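Local coordinates for lipopolysaccharide biosynthesis protein wbpB (PDB 3O9Z) that is an NAD-dependent sugar dehydrogenase of the Gfo/Idh/MocA family, involved in the biosynthesis of 2,3-diacetamido-2,3-dideoxy-D-mannuronic acid, at the interface of chains A and B. Numbering follows the deposited sequence. Chains: chain A/B, Lipopolysaccharide biosynthesis protein wbpB.

Contact 1: the interface of chains A and B. Residues chain A 44, 48-49; chain B 163, 244.
A:Asp44 and B:Gly163 meet through a hydrogen bond. The backbone N-H of B:Gly163 points at OD2 of the A:Asp44 carboxylate, N to OD2 2.8 Å, and the bond is nearly straight. The donor comes from the syn side of OD2, tilted 27° from the carboxylate plane. The small glycine probably lets the acid come close to the backbone, where its CA lies 3.4 Å from OD1 of A:Asp44.

The charged pair is looser. NH2 of the B:Arg244 guanidinium lies 3.7 Å from OE2 of the A:Glu49 carboxylate, a long salt bridge. The acid oxygen sits at the guanidinium edge, in its plane, although the two flat groups are turned 62° apart. A:Glu49 is extended beyond CG (chi2 170°), which carries its carboxylate out to the arginine. B:Arg244 is poorly ordered, so its bridge to A:Glu49 and its packing on A:Pro48 are approximate.

That packing is the apolar part of the patch. The ring of A:Pro48 lies against one face of the guanidinium, with CG 3.8 Å from CZ of B:Arg244 and above the centre of the group. Proline offers a compact, rigid hydrocarbon surface for a flat cation, while the rim remains available to A:Glu49.

Together these contacts attach 3-10 helix 41-45 and the loop that follows it to two loops of the neighbouring subunit, and probably help to hold the deposited tetramer together.

Contact 2: the interface of chains A and B. Residues chain A 40-41, 43-44, 48; chain B 161-163, 165.
The indole of B:Trp165 packs among A:Val40, A:Gly41, A:Val43 and A:Asp44, and this is the tight part of the contact. A:Gly41, with no side chain to keep the ring away, lays its CA over one face of the six-membered ring, 3.8 Å from the centroid, in a CH-pi contact. The methyl CG2 of A:Val40 presses on CB of B:Trp165 at 3.3 Å, and CG1 of A:Val43 reaches CD1 at the pyrrole side at 3.5 Å. That methyl of A:Val43 stands between the backbone N and the carbonyl carbon (chi1 69°), which turns it toward the indole.

At the N-H of the ring the contact turns polar. NE1 of B:Trp165 donates to OD1 of A:Asp44 at 3.0 Å; the acceptor lies in the ring plane, but the N-H meets the carboxylate from above, 50° out of its plane. A second approach of NE1, to OD2, is weak. Exchanging B:Trp165 for a leucine would probably leave OD1 without its indole donor and A:Gly41 without the flat face it packs on.

Toward B:Gly161 the contact is looser and watery. Water 1 lies 2.7 Å from OD2 of A:Asp44, an oxygen also bound by the amide of B:Gly163, and reaches the backbone O of B:Gly161 at a longer distance. That same carbonyl accepts a bond within chain B from NH1 of the B:Arg162 guanidinium, O to NH1 2.9 Å, with the donor above the carbonyl plane.

Contact 1: the interface of chains A and B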
ATOM      1  N   ASP A  44     -20.486  -8.532  -2.146  1.00 18.39           N
ATOM      2  CA  ASP A  44     -21.326  -9.703  -1.905  1.00 19.86           C
ATOM      3  C   ASP A  44     -22.818  -9.399  -1.966  1.00 20.80           C
ATOM      4  O   ASP A  44     -23.602 -10.307  -2.210  1.00 24.50           O
ATOM      5  CB  ASP A  44     -21.022 -10.338  -0.544  1.00 17.57           C
ATOM      6  CG  ASP A  44     -19.719 -11.089  -0.521  1.00 20.13           C
ATOM      7  OD1 ASP A  44     -19.137 -11.303  -1.597  1.00 17.28           O
ATOM      8  OD2 ASP A  44     -19.240 -11.524   0.559  1.00 17.11           O
ATOM      9  N   PRO A  48     -22.229 -12.247  -5.266  1.00 21.23           N
ATOM     10  CA  PRO A  48     -21.543 -12.995  -4.218  1.00 21.12           C
ATOM     11  C   PRO A  48     -20.670 -14.155  -4.693  1.00 19.84           C
ATOM     12  O   PRO A  48     -19.942 -14.710  -3.877  1.00 21.20           O
ATOM     13  CB  PRO A  48     -22.702 -13.526  -3.361  1.00 21.02           C
ATOM     14  CG  PRO A  48     -23.858 -13.622  -4.293  1.00 22.82           C
ATOM     15  CD  PRO A  48     -23.691 -12.400  -5.195  1.00 22.06           C
ATOM     16  N   GLU A  49     -20.622 -14.461  -5.993  1.00 19.22           N
ATOM     17  CA  GLU A  49     -19.765 -15.526  -6.545  1.00 20.82           C
ATOM     18  C   GLU A  49     -18.587 -15.053  -7.430  1.00 16.98           C
ATOM     19  O   GLU A  49     -17.760 -15.828  -7.935  1.00 20.53           O
ATOM     20  CB  GLU A  49     -20.640 -16.577  -7.263  1.00 24.45           C
ATOM     21  CG  GLU A  49     -21.333 -17.495  -6.246  1.00 29.60           C
ATOM     22  CD  GLU A  49     -22.398 -18.420  -6.804  1.00 43.55           C
ATOM     23  OE1 GLU A  49     -22.607 -18.464  -8.035  1.00 44.97           O
ATOM     24  OE2 GLU A  49     -23.049 -19.100  -5.981  1.00 42.93           O
TER
ATOM     25  N   GLY B 163     -17.766 -13.839   0.044  1.00 14.02           N
ATOM     26  CA  GLY B 163     -17.180 -14.040  -1.300  1.00 14.22           C
ATOM     27  C   GLY B 163     -15.668 -14.167  -1.316  1.00 14.34           C
ATOM     28  O   GLY B 163     -14.978 -14.133  -0.269  1.00 14.27           O
ATOM     29  N   ARG B 244     -28.294 -15.826   2.359  1.00 20.41           N
ATOM     30  CA  ARG B 244     -26.856 -16.054   2.465  0.50 20.57           C
ATOM     31  C   ARG B 244     -26.398 -16.143   3.919  1.00 19.59           C
ATOM     32  O   ARG B 244     -25.205 -16.322   4.176  1.00 18.96           O
ATOM     33  CB  ARG B 244     -26.120 -14.849   1.880  0.50 30.61           C
ATOM     34  CG  ARG B 244     -26.091 -14.813   0.372  0.50 31.10           C
ATOM     35  CD  ARG B 244     -24.927 -15.626  -0.152  0.50500.00           C
ATOM     36  NE  ARG B 244     -25.298 -16.182  -1.444  0.50 51.64           N
ATOM     37  CZ  ARG B 244     -24.475 -16.782  -2.292  0.50 13.83           C
ATOM     38  NH1 ARG B 244     -23.194 -16.951  -2.032  0.50 22.06           N
ATOM     39  NH2 ARG B 244     -24.970 -17.228  -3.441  0.50 37.56           N
TER

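Contact 2: the interface of chains A and B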
ATOM      1  N   VAL A  40     -13.723  -4.256  -0.016  1.00 16.77           N
ATOM      2  CA  VAL A  40     -14.658  -4.465  -1.114  1.00 16.01           C
ATOM      3  C   VAL A  40     -15.863  -5.278  -0.693  1.00 18.55           C
ATOM      4  O   VAL A  40     -16.662  -5.730  -1.523  1.00 16.52           O
ATOM      5  CB  VAL A  40     -13.963  -5.185  -2.291  1.00 15.36           C
ATOM      6  CG1 VAL A  40     -12.739  -4.432  -2.787  1.00 16.48           C
ATOM      7  CG2 VAL A  40     -13.579  -6.645  -1.906  1.00 16.61           C
ATOM      8  N   GLY A  41     -16.065  -5.454   0.608  1.00 17.02           N
ATOM      9  CA  GLY A  41     -17.172  -6.320   1.073  1.00 17.86           C
ATOM     10  C   GLY A  41     -18.579  -6.041   0.562  1.00 17.59           C
ATOM     11  O   GLY A  41     -19.464  -6.906   0.551  1.00 19.54           O
ATOM     12  N   VAL A  43     -19.399  -5.984  -2.342  1.00 18.21           N
ATOM     13  CA  VAL A  43     -19.604  -6.738  -3.582  1.00 16.19           C
ATOM     14  C   VAL A  43     -20.497  -7.971  -3.356  1.00 19.24           C
ATOM     15  O   VAL A  43     -21.239  -8.394  -4.253  1.00 18.86           O
ATOM     16  CB  VAL A  43     -18.262  -7.138  -4.242  1.00 17.57           C
ATOM     17  CG1 VAL A  43     -17.478  -8.198  -3.429  1.00 15.57           C
ATOM     18  CG2 VAL A  43     -18.491  -7.737  -5.639  1.00 15.73           C
ATOM     19  N   ASP A  44     -20.486  -8.532  -2.146  1.00 18.39           N
ATOM     20  CA  ASP A  44     -21.326  -9.703  -1.905  1.00 19.86           C
ATOM     21  C   ASP A  44     -22.818  -9.399  -1.966  1.00 20.80           C
ATOM     22  O   ASP A  44     -23.602 -10.307  -2.210  1.00 24.50           O
ATOM     23  CB  ASP A  44     -21.022 -10.338  -0.544  1.00 17.57           C
ATOM     24  CG  ASP A  44     -19.719 -11.089  -0.521  1.00 20.13           C
ATOM     25  OD1 ASP A  44     -19.137 -11.303  -1.597  1.00 17.28           O
ATOM     26  OD2 ASP A  44     -19.240 -11.524   0.559  1.00 17.11           O
ATOM     27  N   PRO A  48     -22.229 -12.247  -5.266  1.00 21.23           N
ATOM     28  CA  PRO A  48     -21.543 -12.995  -4.218  1.00 21.12           C
ATOM     29  C   PRO A  48     -20.670 -14.155  -4.693  1.00 19.84           C
ATOM     30  O   PRO A  48     -19.942 -14.710  -3.877  1.00 21.20           O
ATOM     31  CB  PRO A  48     -22.702 -13.526  -3.361  1.00 21.02           C
ATOM     32  CG  PRO A  48     -23.858 -13.622  -4.293  1.00 22.82           C
ATOM     33  CD  PRO A  48     -23.691 -12.400  -5.195  1.00 22.06           C
TER
ATOM     34  N   GLY B 161     -22.343 -15.798   4.686  1.00 13.91           N
ATOM     35  CA  GLY B 161     -21.543 -16.118   3.509  1.00 13.92           C
ATOM     36  C   GLY B 161     -20.558 -15.003   3.195  1.00 11.30           C
ATOM     37  O   GLY B 161     -20.927 -13.837   3.332  1.00 14.25           O
ATOM     38  N   ARG B 162     -19.381 -15.396   2.717  1.00 13.49           N
ATOM     39  CA  ARG B 162     -18.346 -14.431   2.299  1.00 13.75           C
ATOM     40  C   ARG B 162     -17.796 -14.824   0.939  1.00 13.83           C
ATOM     41  O   ARG B 162     -17.413 -15.964   0.708  1.00 15.21           O
ATOM     42  CB  ARG B 162     -17.173 -14.391   3.298  1.00 15.11           C
ATOM     43  CG  ARG B 162     -17.506 -13.733   4.642  1.00 12.81           C
ATOM     44  CD  ARG B 162     -17.845 -12.256   4.461  1.00 13.77           C
ATOM     45  NE  ARG B 162     -18.179 -11.639   5.752  1.00 16.09           N
ATOM     46  CZ  ARG B 162     -19.344 -11.802   6.371  1.00 13.47           C
ATOM     47  NH1 ARG B 162     -20.363 -12.503   5.817  1.00 15.16           N
ATOM     48  NH2 ARG B 162     -19.543 -11.218   7.558  1.00 14.07           N
ATOM     49  N   GLY B 163     -17.766 -13.839   0.044  1.00 14.02           N
ATOM     50  CA  GLY B 163     -17.180 -14.040  -1.300  1.00 14.22           C
ATOM     51  C   GLY B 163     -15.668 -14.167  -1.316  1.00 14.34           C
ATOM     52  O   GLY B 163     -14.978 -14.133  -0.269  1.00 14.27           O
ATOM     53  N   TRP B 165     -13.168 -12.355  -2.142  1.00 13.01           N
ATOM     54  CA  TRP B 165     -12.287 -11.287  -1.661  1.00 14.04           C
ATOM     55  C   TRP B 165     -11.888 -11.523  -0.194  1.00 12.63           C
ATOM     56  O   TRP B 165     -10.805 -11.115   0.243  1.00 13.56           O
ATOM     57  CB  TRP B 165     -13.024  -9.940  -1.766  1.00 15.53           C
ATOM     58  CG  TRP B 165     -14.353  -9.943  -1.007  1.00 13.00           C
ATOM     59  CD1 TRP B 165     -15.577 -10.400  -1.434  1.00 12.35           C
ATOM     60  CD2 TRP B 165     -14.537  -9.641   0.391  1.00 12.33           C
ATOM     61  NE1 TRP B 165     -16.511 -10.334  -0.445  1.00 16.13           N
ATOM     62  CE2 TRP B 165     -15.900  -9.864   0.688  1.00 14.73           C
ATOM     63  CE3 TRP B 165     -13.707  -9.077   1.385  1.00 15.12           C
ATOM     64  CZ2 TRP B 165     -16.444  -9.659   1.961  1.00 17.18           C
ATOM     65  CZ3 TRP B 165     -14.269  -8.871   2.654  1.00 16.34           C
ATOM     66  CH2 TRP B 165     -15.611  -9.164   2.913  1.00 14.67           C
TER
HETATM   67  O   HOH W   1     -20.444 -10.763   2.795  1.00 21.11           O

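Contacts 1 and 2 are neighbouring parts of one surface, their C-alpha centres about 5 Å apart, and both contain A:Asp44, A:Pro48 and B:Gly163. Contact 2 reaches back through 3-10 helix 41-45 to the residue before it, whereas contact 1 extends toward the loop that precedes strand 51-53 and to B:Arg244, just ahead of strand 245-251. The two-fold symmetry of the interface repeats both with the chains exchanged. Since B:Arg162 belongs to the 2-oxoglutarate site, the segment that meets chain A adjoins a ligand pocket, so subunit association may help to steady that pocket.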